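Local coordinates for 2-c-methyl-d-erythritol 4-phosphate cytidylyltransferase (Streptococcus pneumoniae, PDB 2VSH), which catalyses the transfer of the cytidylyl group of CTP to D-ribitol 5-phosphate, which yields activated ribitol for teichoic acid precursors, at residues K40-L43 against K49-V52; P45-I50 against D126-A131; A84-S89 against T170-R175; T88-I93 against V109-S114; E95-D98 against P102-P105. All blocks are in the same frame, centred on the assembly; numbering follows the deposited sequence. Where two conformers were deposited one is given.

Contact 1 (K40-L43 against K49-V52); sequences KFVL and KIVV
Phe-41 and Val-42, in the last turn of helix 33-42, meet Ile-50 on strand 50-54, and so close the end of a beta-alpha-beta crossover: strand 3-9, helix 33-42 and strand 50-54, whose two strands lie side by side and parallel in the central sheet of this GT-A-type fold. Apolar contact does the work between the two segments. Ile-50 sends its longer branch at the helix, with CG1 anti to its own carbonyl carbon (chi1 -63°), and the terminal CD1 fits where the side chains of Phe-41 and Val-42 spread from the backbone. There Ile-50 CD1 lies 3.9 Å from Phe-41 CB, and Ile-50 CG1 lies 4.0 Å from the same CB. The ring of Phe-41 takes no part: it leads away from Ile-50, over the sheet to Ala-5 and Ile-7 of strand 3-9 and to Ile-119. Backbone atoms of the helix add to the floor under the methyl, Phe-41 C standing 3.8 Å from Ile-50 CD1.

The polar bonding runs to other parts of the chain. Ile-50 pairs through its backbone with Arg-76 and Ile-78 on one edge, while Val-51 pairs with Ala-5 and Ile-7 on the other; the side chain of Val-51 packs against helix 86-100. Val-42 O receives a weak hydrogen bond from Arg-76 NH1. Among side-chain atoms the closest approach is methyl to methyl, Val-42 CG1 to Ile-50 CD1 at 3.6 Å, the two side chains crossing obliquely.

Contact 2 (P45-I50 against D126-A131); sequences PSIEKI and DNIQLA
Ser-46 and Ile-128 mark the nearest approach of the two backbones, their CA atoms 9.0 Å apart, with an irregular loop on one side and a regular turn of helix 121-133 on the other. The methyl CD1 of Ile-128 does most of the touching. Ile-128 points at the loop, and its CG1, anti to the carbonyl carbon (chi1 -69°), carries CD1 out until it stands 3.6 Å from Ser-46 OG. Ile-47 was modelled in two conformers; in one of them its longer branch reaches over and places Ile-47 CD1 4.2 Å from Ile-128 CD1, a contact that is therefore tentative.

Ile-47 and Ile-128 both also touch Ile-3, at the beginning of strand 3-9, which lies between strands 50-54 and 108-113. Asn-127, the preceding residue of the helix, faces elsewhere and bonds Thr-139 and Thr-173 on two other strands.

Ser-46 OG has its polar partner in Glu-44 OE1 within the same loop, which leaves Ile-128 CD1 as a mere van der Waals neighbour of the oxygen. Between these two segments the contact is nondirectional, one isoleucine methyl lying against a serine oxygen and, less surely, another methyl.

Contact 3 (A84-S89 against T170-R175); sequences ADRNTS and TPQTFR
Asp-85 OD1 is gripped twice by Thr-88, at the head of the helix turn from which Arg-86 reaches out to Thr-170. Thr-88 N lies 2.9 Å from Asp-85 OD1 and meets it nearly along the C-O direction, which makes Asp-85 the N-cap of helix 86-100; Thr-88 OG1, at 2.7 Å from the same Asp-85 OD1, comes from above the carboxylate plane, 44° out of it. The pair of bonds holds the carboxylate in place over the first turn.

Arg-86 begins with CG wedged between its backbone N and carbonyl carbon (chi1 51°) and bends again at chi3, and the guanidinium ends beside strand 165-175. Its NH2 lies 3.9 Å from Thr-170 CG2, the two side chains arriving from opposite directions, with the methyl oblique to the guanidinium. Both polar ends turn to one residue: Arg-86 NH2 forms a salt bridge with Asp-113 OD1, and Thr-170 OG1 bonds Asp-113 N. Residues 84-89 are assigned to the CTP site, consistent with this helix start lining the nucleotide pocket.

Thr-170 precedes a cis-proline, Pro-171, in a strand flanked by strands 108-113 and 136-142. Arg-86 also touches Leu-8 of strand 3-9, while Asn-87 and Gln-172 each touch helix 197-203, both at Ala-197.

Contact 4 (T88-I93 against V109-S114); sequences TSIKNI and VVTHDS
Ile-90 and Thr-111 cross at about a right angle, each pointing its side chain at the other from helix and strand. Their backbones are 7.6 Å apart at CA of Ile-90 and CA of Thr-111, and the nearest side-chain atoms are Ile-90 CG1 and Thr-111 CG2 at 4.2 Å. Thr-111 offers its methyl here because CG2 stands anti to the carbonyl carbon, while OG1 sits between the backbone N and the carbonyl carbon (chi1 71°) and bonds the carbonyl O of Gln-172 on the neighbouring strand. One helical turn beyond Ile-90, Ile-93 faces the strand in the same sense and presents the branch methyl CG2 to Val-109 CG2, 4.4 Å away.

The spacing reflects how a helix lies on a sheet: residues three apart on helix 86-100 meet alternate residues of strand 108-113. The helix is the connection of a beta-alpha-beta crossover from strand 77-81 to strand 108-113, which passes over strands 50-54 and 3-9 in between. Accordingly Ile-90 and Ile-93 both touch Leu-8 of strand 3-9, assigned, like Ser-89 and Ser-114, to the CTP site. Val-110 and His-112 point to the opposite face of the sheet, toward Pro-171.

On the far side of the helix Lys-91 NZ donates to Asn-92 OD1 at 3.0 Å, nearly in line with the carbonyl at 172°, while Asn-92 ND2 holds Lys-81 O.

Contact 5 (E95-D98 against P102-P105); sequences EAID and PLTP. With CA (calcium ion), chain C.
At the C-terminal end of helix 86-100, where the chain turns into the loop before strand 108-113, the calcium-binding Asp-98 holds the backbone of Leu-103. Leu-103 N donates to Asp-98 OD1 at 2.7 Å, almost straight (174°) and nearly along the C-O direction of the acceptor. The same oxygen binds the calcium ion, Asp-98 OD1 to calcium being 2.6 Å, and the second oxygen, Asp-98 OD2, is 2.5 Å from it, so the carboxylate chelates the metal with both oxygens. Two waters add further ligands, a set consistent with a site near the surface. With a metal and an N-H both on OD1, the rotation of the carboxylate is probably restricted, and the group is probably stabilised as the anion.

Asp-98 CG lies anti to the backbone N (chi1 -169°), which swings the carboxylate round to the loop. Pro-102 CA makes a CA-H...O contact with Asp-98 O at 3.5 Å. Leu-103 folds its branched end back over the helix: its CG is 3.8 Å from Asp-98 CB. At right angles to it stands Ile-97, whose CG2 meets Leu-103 CD2 at 3.7 Å.

Contacts 1 to 4 are buried, three of them against the central sheet, whereas contact 5 lies nearer the surface, about 18 Å between its centre and that of the chain. Contacts 3, 4 and 5 follow helix 86-100 from start to end: the polar bonds around contact 3 are the cap within 84-89 and links to Asp-113, contact 4 is apolar between helix and strand, and contact 5 mixes a metal, one hydrogen bond and apolar packing. Contacts 1 and 2 overlap in sequence at Lys-49 and Ile-50, though Ile-50 works only in contact 1. Val-51 CG2 on Ile-97 CG1 at 3.6 Å joins contact 1 to contact 5; contacts 3 and 4 use neighbouring strands.

Contact 1 (K40-L43 against K49-V52)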
# COMPACT_ATOMS: atom_id res chain seq x y z
N LYS A 40 -9.73 22.68 3.88
CA LYS A 40 -8.84 22.74 2.72
C LYS A 40 -9.56 23.19 1.46
O LYS A 40 -8.91 23.69 0.54
CB LYS A 40 -8.15 21.39 2.46
CG LYS A 40 -7.27 20.84 3.58
CD LYS A 40 -6.11 21.76 3.90
CE LYS A 40 -5.11 21.05 4.78
NZ LYS A 40 -5.67 20.80 6.15
N PHE A 41 -10.89 23.02 1.41
CA PHE A 41 -11.70 23.39 0.23
C PHE A 41 -12.36 24.78 0.31
O PHE A 41 -12.65 25.39 -0.73
CB PHE A 41 -12.79 22.35 -0.05
CG PHE A 41 -12.29 21.10 -0.73
CD1 PHE A 41 -12.30 21.00 -2.12
CD2 PHE A 41 -11.80 20.03 0.02
CE1 PHE A 41 -11.85 19.85 -2.76
CE2 PHE A 41 -11.34 18.85 -0.61
CZ PHE A 41 -11.36 18.77 -2.01
N VAL A 42 -12.60 25.27 1.52
CA VAL A 42 -13.23 26.60 1.74
C VAL A 42 -12.43 27.79 1.22
O VAL A 42 -13.02 28.81 0.87
CB VAL A 42 -13.63 26.88 3.24
CG1 VAL A 42 -14.51 25.78 3.81
CG2 VAL A 42 -12.40 27.16 4.13
N LEU A 43 -11.10 27.69 1.18
CA LEU A 43 -10.31 28.83 0.71
C LEU A 43 -10.27 28.94 -0.79
O LEU A 43 -10.01 30.03 -1.32
CB LEU A 43 -8.87 28.77 1.21
CG LEU A 43 -8.51 29.32 2.57
CD1 LEU A 43 -7.01 29.20 2.70
CD2 LEU A 43 -8.96 30.77 2.72
N LYS A 49 -19.88 25.39 -4.06
CA LYS A 49 -20.35 24.83 -2.79
C LYS A 49 -19.50 23.65 -2.44
O LYS A 49 -18.93 23.02 -3.32
CB LYS A 49 -21.81 24.35 -2.89
CG LYS A 49 -22.85 25.44 -3.05
CD LYS A 49 -22.90 26.36 -1.85
CE LYS A 49 -24.12 27.26 -1.89
NZ LYS A 49 -23.84 28.55 -1.22
N ILE A 50 -19.46 23.32 -1.15
CA ILE A 50 -18.81 22.11 -0.66
C ILE A 50 -19.90 21.18 -0.17
O ILE A 50 -20.59 21.47 0.81
CB ILE A 50 -17.82 22.44 0.48
CG1 ILE A 50 -16.70 23.33 -0.07
CG2 ILE A 50 -17.23 21.15 1.03
CD1 ILE A 50 -16.03 24.18 0.99
N VAL A 51 -20.09 20.08 -0.89
CA VAL A 51 -21.22 19.20 -0.65
C VAL A 51 -20.67 17.95 0.01
O VAL A 51 -19.80 17.27 -0.55
CB VAL A 51 -21.99 18.83 -1.96
CG1 VAL A 51 -23.25 18.05 -1.63
CG2 VAL A 51 -22.32 20.10 -2.77
N VAL A 52 -21.14 17.67 1.22
CA VAL A 52 -20.62 16.58 2.04
C VAL A 52 -21.66 15.46 2.18
O VAL A 52 -22.76 15.67 2.71
CB VAL A 52 -20.22 17.06 3.46
CG1 VAL A 52 -19.32 16.03 4.15
CG2 VAL A 52 -19.52 18.43 3.40

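Contact 2 (P45-I50 against D126-A131)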
# COMPACT_ATOMS: atom_id res chain seq x y z
N PRO A 45 -10.99 29.83 -4.17
CA PRO A 45 -12.00 30.76 -4.69
C PRO A 45 -12.89 30.20 -5.80
O PRO A 45 -13.98 30.73 -6.01
CB PRO A 45 -11.17 31.94 -5.19
CG PRO A 45 -9.82 31.39 -5.45
CD PRO A 45 -9.63 30.33 -4.40
N SER A 46 -12.45 29.16 -6.50
CA SER A 46 -13.22 28.70 -7.68
C SER A 46 -14.32 27.66 -7.35
O SER A 46 -15.07 27.25 -8.23
CB SER A 46 -12.29 28.21 -8.80
OG SER A 46 -11.61 27.01 -8.43
N ILE A 47 -14.43 27.28 -6.08
CA ILE A 47 -15.43 26.31 -5.61
C ILE A 47 -16.73 27.03 -5.26
O ILE A 47 -16.73 27.94 -4.42
CB ILE A 47 -14.92 25.52 -4.36
CG1 ILE A 47 -13.65 24.71 -4.69
CG2 ILE A 47 -16.02 24.62 -3.76
CD1 ILE A 47 -13.84 23.55 -5.66
N GLU A 48 -17.84 26.61 -5.87
CA GLU A 48 -19.15 27.17 -5.59
C GLU A 48 -19.71 26.70 -4.23
O GLU A 48 -20.00 27.52 -3.36
CB GLU A 48 -20.12 26.83 -6.74
CG GLU A 48 -21.54 27.35 -6.57
CD GLU A 48 -21.70 28.87 -6.64
OE1 GLU A 48 -22.86 29.32 -6.53
OE2 GLU A 48 -20.71 29.62 -6.81
N LYS A 49 -19.88 25.39 -4.06
CA LYS A 49 -20.35 24.83 -2.79
C LYS A 49 -19.50 23.65 -2.44
O LYS A 49 -18.93 23.02 -3.32
CB LYS A 49 -21.81 24.35 -2.89
CG LYS A 49 -22.85 25.44 -3.05
CD LYS A 49 -22.90 26.36 -1.85
CE LYS A 49 -24.12 27.26 -1.89
NZ LYS A 49 -23.84 28.55 -1.22
N ILE A 50 -19.46 23.32 -1.15
CA ILE A 50 -18.81 22.11 -0.66
C ILE A 50 -19.90 21.18 -0.17
O ILE A 50 -20.59 21.47 0.81
CB ILE A 50 -17.82 22.44 0.48
CG1 ILE A 50 -16.70 23.33 -0.07
CG2 ILE A 50 -17.23 21.15 1.03
CD1 ILE A 50 -16.03 24.18 0.99
N ASP A 126 -4.89 21.57 -9.53
CA ASP A 126 -4.49 20.65 -10.62
C ASP A 126 -5.63 19.81 -11.16
O ASP A 126 -5.75 19.66 -12.37
CB ASP A 126 -3.37 19.73 -10.16
CG ASP A 126 -2.04 20.42 -10.11
OD1 ASP A 126 -2.00 21.65 -10.35
OD2 ASP A 126 -1.02 19.73 -9.84
N ASN A 127 -6.45 19.28 -10.26
CA ASN A 127 -7.64 18.52 -10.60
C ASN A 127 -8.62 19.31 -11.43
O ASN A 127 -9.13 18.82 -12.44
CB ASN A 127 -8.33 18.00 -9.32
CG ASN A 127 -7.91 16.60 -8.99
OD1 ASN A 127 -8.64 15.65 -9.26
ND2 ASN A 127 -6.71 16.45 -8.43
N ILE A 128 -8.87 20.54 -11.00
CA ILE A 128 -9.77 21.43 -11.73
C ILE A 128 -9.21 21.73 -13.12
O ILE A 128 -9.93 21.70 -14.12
CB ILE A 128 -10.06 22.73 -10.93
CG1 ILE A 128 -10.92 22.40 -9.69
CG2 ILE A 128 -10.74 23.78 -11.82
CD1 ILE A 128 -10.84 23.47 -8.56
N GLN A 129 -7.91 22.03 -13.19
CA GLN A 129 -7.30 22.40 -14.46
C GLN A 129 -7.30 21.24 -15.46
O GLN A 129 -7.69 21.41 -16.62
CB GLN A 129 -5.87 22.91 -14.23
CG GLN A 129 -5.16 23.33 -15.51
CD GLN A 129 -3.66 23.53 -15.32
OE1 GLN A 129 -3.08 23.06 -14.33
NE2 GLN A 129 -3.03 24.23 -16.26
N LEU A 130 -6.85 20.07 -15.01
CA LEU A 130 -6.89 18.83 -15.81
C LEU A 130 -8.32 18.45 -16.29
O LEU A 130 -8.50 18.00 -17.43
CB LEU A 130 -6.24 17.69 -15.03
CG LEU A 130 -4.79 17.21 -15.25
CD1 LEU A 130 -3.95 18.03 -16.24
CD2 LEU A 130 -4.06 17.02 -13.95
N ALA A 131 -9.33 18.66 -15.44
CA ALA A 131 -10.73 18.36 -15.83
C ALA A 131 -11.22 19.15 -17.07
O ALA A 131 -12.16 18.73 -17.74
CB ALA A 131 -11.68 18.55 -14.64

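Contact 3 (A84-S89 against T170-R175)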
# COMPACT_ATOMS: atom_id res chain seq x y z
N ALA A 84 -24.85 3.74 0.37
CA ALA A 84 -24.27 2.50 0.90
C ALA A 84 -22.83 2.24 0.43
O ALA A 84 -22.10 1.46 1.03
CB ALA A 84 -25.17 1.33 0.59
N ASP A 85 -22.43 2.88 -0.66
CA ASP A 85 -21.06 2.74 -1.16
C ASP A 85 -20.63 4.08 -1.72
O ASP A 85 -21.46 4.98 -1.87
CB ASP A 85 -20.96 1.59 -2.20
CG ASP A 85 -21.92 1.75 -3.37
OD1 ASP A 85 -22.10 2.86 -3.89
OD2 ASP A 85 -22.49 0.73 -3.81
N ARG A 86 -19.34 4.25 -2.03
CA ARG A 86 -18.87 5.55 -2.47
C ARG A 86 -19.60 6.10 -3.71
O ARG A 86 -19.91 7.28 -3.74
CB ARG A 86 -17.34 5.62 -2.64
CG ARG A 86 -16.69 4.52 -3.49
CD ARG A 86 -15.14 4.60 -3.47
NE ARG A 86 -14.66 5.98 -3.65
CZ ARG A 86 -13.96 6.67 -2.76
NH1 ARG A 86 -13.61 6.13 -1.59
NH2 ARG A 86 -13.60 7.93 -3.04
N ASN A 87 -19.88 5.26 -4.71
CA ASN A 87 -20.50 5.76 -5.95
C ASN A 87 -21.96 6.20 -5.73
O ASN A 87 -22.43 7.12 -6.38
CB ASN A 87 -20.43 4.71 -7.07
CG ASN A 87 -19.05 4.65 -7.72
OD1 ASN A 87 -18.33 5.64 -7.78
ND2 ASN A 87 -18.68 3.47 -8.19
N THR A 88 -22.66 5.53 -4.82
CA THR A 88 -24.01 5.95 -4.46
C THR A 88 -23.93 7.30 -3.73
O THR A 88 -24.80 8.13 -3.88
CB THR A 88 -24.73 4.89 -3.59
OG1 THR A 88 -24.64 3.62 -4.24
CG2 THR A 88 -26.22 5.22 -3.44
N SER A 89 -22.87 7.50 -2.96
CA SER A 89 -22.67 8.78 -2.27
C SER A 89 -22.38 9.87 -3.29
O SER A 89 -22.92 10.98 -3.20
CB SER A 89 -21.55 8.69 -1.23
OG SER A 89 -21.96 7.87 -0.15
N THR A 170 -7.32 10.33 -3.75
CA THR A 170 -8.32 11.29 -4.21
C THR A 170 -7.70 12.69 -4.07
O THR A 170 -6.73 12.84 -3.33
CB THR A 170 -9.70 11.13 -3.52
OG1 THR A 170 -9.68 11.62 -2.17
CG2 THR A 170 -10.19 9.66 -3.56
N PRO A 171 -8.25 13.72 -4.74
CA PRO A 171 -9.47 13.80 -5.58
C PRO A 171 -9.61 12.92 -6.83
O PRO A 171 -8.64 12.44 -7.41
CB PRO A 171 -9.53 15.29 -5.98
CG PRO A 171 -8.80 16.01 -4.94
CD PRO A 171 -7.65 15.06 -4.57
N GLN A 172 -10.87 12.71 -7.19
CA GLN A 172 -11.27 12.20 -8.48
C GLN A 172 -12.30 13.20 -9.01
O GLN A 172 -13.30 13.49 -8.34
CB GLN A 172 -11.86 10.79 -8.35
CG GLN A 172 -10.89 9.80 -7.74
CD GLN A 172 -11.42 8.37 -7.66
OE1 GLN A 172 -10.66 7.43 -7.87
NE2 GLN A 172 -12.70 8.21 -7.34
N THR A 173 -12.04 13.73 -10.19
CA THR A 173 -12.73 14.92 -10.68
C THR A 173 -13.34 14.68 -12.07
O THR A 173 -12.71 14.09 -12.95
CB THR A 173 -11.76 16.14 -10.69
OG1 THR A 173 -11.28 16.34 -9.36
CG2 THR A 173 -12.45 17.42 -11.19
N PHE A 174 -14.57 15.14 -12.25
CA PHE A 174 -15.30 14.88 -13.48
C PHE A 174 -16.58 15.72 -13.57
O PHE A 174 -17.04 16.27 -12.57
CB PHE A 174 -15.63 13.36 -13.59
CG PHE A 174 -16.06 12.73 -12.30
CD1 PHE A 174 -17.31 13.00 -11.75
CD2 PHE A 174 -15.21 11.85 -11.62
CE1 PHE A 174 -17.69 12.41 -10.54
CE2 PHE A 174 -15.60 11.27 -10.43
CZ PHE A 174 -16.84 11.55 -9.88
N ARG A 175 -17.15 15.81 -14.76
CA ARG A 175 -18.42 16.51 -14.96
C ARG A 175 -19.52 15.70 -14.29
O ARG A 175 -19.56 14.48 -14.42
CB ARG A 175 -18.70 16.71 -16.45
CG ARG A 175 -17.82 17.79 -17.08
CD ARG A 175 -17.61 17.62 -18.58
NE ARG A 175 -16.49 18.48 -18.97
CZ ARG A 175 -15.20 18.13 -18.96
NH1 ARG A 175 -14.81 16.90 -18.62
NH2 ARG A 175 -14.28 19.01 -19.29

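Contact 4 (T88-I93 against V109-S114)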
# COMPACT_ATOMS: atom_id res chain seq x y z
N THR A 88 -22.66 5.53 -4.82
CA THR A 88 -24.01 5.95 -4.46
C THR A 88 -23.93 7.30 -3.73
O THR A 88 -24.80 8.13 -3.88
CB THR A 88 -24.73 4.89 -3.59
OG1 THR A 88 -24.64 3.62 -4.24
CG2 THR A 88 -26.22 5.22 -3.44
N SER A 89 -22.87 7.50 -2.96
CA SER A 89 -22.67 8.78 -2.27
C SER A 89 -22.38 9.87 -3.29
O SER A 89 -22.92 10.98 -3.20
CB SER A 89 -21.55 8.69 -1.23
OG SER A 89 -21.96 7.87 -0.15
N ILE A 90 -21.55 9.56 -4.29
CA ILE A 90 -21.29 10.54 -5.37
C ILE A 90 -22.59 10.95 -6.09
O ILE A 90 -22.85 12.14 -6.26
CB ILE A 90 -20.22 10.05 -6.36
CG1 ILE A 90 -18.86 9.92 -5.63
CG2 ILE A 90 -20.08 11.03 -7.52
CD1 ILE A 90 -17.79 9.13 -6.37
N LYS A 91 -23.40 9.97 -6.48
CA LYS A 91 -24.70 10.25 -7.10
C LYS A 91 -25.55 11.15 -6.18
O LYS A 91 -26.12 12.13 -6.64
CB LYS A 91 -25.43 8.95 -7.44
CG LYS A 91 -26.93 9.13 -7.79
CD LYS A 91 -27.67 7.82 -7.77
CE LYS A 91 -28.00 7.34 -6.33
NZ LYS A 91 -29.22 7.95 -5.69
N ASN A 92 -25.59 10.81 -4.89
CA ASN A 92 -26.36 11.58 -3.92
C ASN A 92 -25.88 13.02 -3.83
O ASN A 92 -26.69 13.96 -3.78
CB ASN A 92 -26.30 10.92 -2.55
CG ASN A 92 -27.23 9.76 -2.43
OD1 ASN A 92 -27.85 9.34 -3.40
ND2 ASN A 92 -27.36 9.25 -1.23
N ILE A 93 -24.56 13.18 -3.83
CA ILE A 93 -23.90 14.50 -3.86
C ILE A 93 -24.31 15.29 -5.11
O ILE A 93 -24.68 16.48 -5.01
CB ILE A 93 -22.34 14.35 -3.71
CG1 ILE A 93 -22.01 14.03 -2.25
CG2 ILE A 93 -21.60 15.63 -4.14
CD1 ILE A 93 -20.58 13.48 -2.00
N VAL A 109 -17.53 18.23 -10.45
CA VAL A 109 -17.40 17.93 -9.03
C VAL A 109 -16.00 17.40 -8.75
O VAL A 109 -15.52 16.50 -9.44
CB VAL A 109 -18.51 16.96 -8.48
CG1 VAL A 109 -18.45 15.56 -9.13
CG2 VAL A 109 -18.44 16.84 -6.95
N VAL A 110 -15.35 17.99 -7.76
CA VAL A 110 -14.08 17.48 -7.23
C VAL A 110 -14.40 16.58 -6.04
O VAL A 110 -14.66 17.08 -4.94
CB VAL A 110 -13.10 18.65 -6.83
CG1 VAL A 110 -11.76 18.10 -6.29
CG2 VAL A 110 -12.82 19.58 -8.01
N THR A 111 -14.41 15.26 -6.26
CA THR A 111 -14.72 14.30 -5.20
C THR A 111 -13.48 13.92 -4.40
O THR A 111 -12.39 13.80 -4.95
CB THR A 111 -15.42 12.99 -5.73
OG1 THR A 111 -14.49 12.19 -6.47
CG2 THR A 111 -16.65 13.32 -6.59
N HIS A 112 -13.65 13.76 -3.08
CA HIS A 112 -12.50 13.56 -2.20
C HIS A 112 -12.94 12.88 -0.90
O HIS A 112 -14.00 13.20 -0.36
CB HIS A 112 -11.83 14.92 -1.89
CG HIS A 112 -10.56 14.81 -1.11
ND1 HIS A 112 -9.41 14.25 -1.64
CD2 HIS A 112 -10.26 15.17 0.16
CE1 HIS A 112 -8.45 14.29 -0.72
NE2 HIS A 112 -8.94 14.83 0.38
N ASP A 113 -12.12 11.94 -0.42
CA ASP A 113 -12.37 11.23 0.84
C ASP A 113 -12.36 12.18 2.03
O ASP A 113 -11.43 12.98 2.15
CB ASP A 113 -11.26 10.20 1.10
CG ASP A 113 -11.26 9.06 0.11
OD1 ASP A 113 -12.33 8.70 -0.42
OD2 ASP A 113 -10.17 8.50 -0.13
N SER A 114 -13.33 12.06 2.93
CA SER A 114 -13.34 12.86 4.17
C SER A 114 -12.11 12.63 5.04
O SER A 114 -11.68 13.54 5.74
CB SER A 114 -14.58 12.59 5.01
OG SER A 114 -14.58 11.24 5.42

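Contact 5 (E95-D98 against P102-P105)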
# COMPACT_ATOMS: atom_id res chain seq x y z
N GLU A 95 -26.94 14.88 -6.95
CA GLU A 95 -28.36 15.21 -6.81
C GLU A 95 -28.57 16.46 -5.95
O GLU A 95 -29.38 17.33 -6.30
CB GLU A 95 -29.16 14.01 -6.28
CG GLU A 95 -29.34 12.91 -7.33
CD GLU A 95 -30.04 11.67 -6.81
OE1 GLU A 95 -30.62 10.97 -7.63
OE2 GLU A 95 -30.02 11.40 -5.58
N ALA A 96 -27.85 16.55 -4.83
CA ALA A 96 -27.90 17.72 -3.94
C ALA A 96 -27.41 18.99 -4.66
O ALA A 96 -27.99 20.06 -4.52
CB ALA A 96 -27.07 17.46 -2.69
N ILE A 97 -26.33 18.84 -5.43
CA ILE A 97 -25.83 19.91 -6.29
C ILE A 97 -26.90 20.38 -7.28
O ILE A 97 -27.14 21.59 -7.44
CB ILE A 97 -24.58 19.45 -7.07
CG1 ILE A 97 -23.38 19.31 -6.13
CG2 ILE A 97 -24.27 20.43 -8.21
CD1 ILE A 97 -22.17 18.63 -6.77
N ASP A 98 -27.55 19.42 -7.95
CA ASP A 98 -28.59 19.71 -8.95
C ASP A 98 -29.77 20.44 -8.30
O ASP A 98 -30.38 21.31 -8.91
CB ASP A 98 -29.04 18.39 -9.61
CG ASP A 98 -29.90 18.58 -10.83
OD1 ASP A 98 -29.59 19.43 -11.69
OD2 ASP A 98 -30.89 17.82 -10.96
N PRO A 102 -29.75 23.84 -10.98
CA PRO A 102 -29.87 22.78 -12.00
C PRO A 102 -28.58 22.61 -12.82
O PRO A 102 -28.03 23.58 -13.32
CB PRO A 102 -31.03 23.25 -12.86
CG PRO A 102 -31.90 24.05 -11.89
CD PRO A 102 -30.91 24.76 -11.01
N LEU A 103 -28.11 21.38 -12.92
CA LEU A 103 -26.85 21.05 -13.57
C LEU A 103 -26.84 21.38 -15.05
O LEU A 103 -27.87 21.25 -15.72
CB LEU A 103 -26.55 19.56 -13.45
CG LEU A 103 -26.18 18.91 -12.13
CD1 LEU A 103 -26.31 17.41 -12.33
CD2 LEU A 103 -24.76 19.29 -11.65
N THR A 104 -25.68 21.79 -15.55
CA THR A 104 -25.44 21.87 -16.99
C THR A 104 -24.37 20.81 -17.29
O THR A 104 -23.80 20.24 -16.35
CB THR A 104 -24.95 23.28 -17.45
OG1 THR A 104 -23.64 23.53 -16.94
CG2 THR A 104 -25.92 24.38 -17.03
N PRO A 105 -24.11 20.52 -18.59
CA PRO A 105 -23.10 19.51 -18.94
C PRO A 105 -21.67 19.81 -18.51
O PRO A 105 -20.84 18.90 -18.45
CB PRO A 105 -23.15 19.49 -20.48
CG PRO A 105 -24.49 19.99 -20.81
CD PRO A 105 -24.77 21.05 -19.80
CA CA C . -31.40 18.45 -13.31
O HOH W 1 -29.53 17.01 -13.96
O HOH W 2 -32.91 20.20 -12.46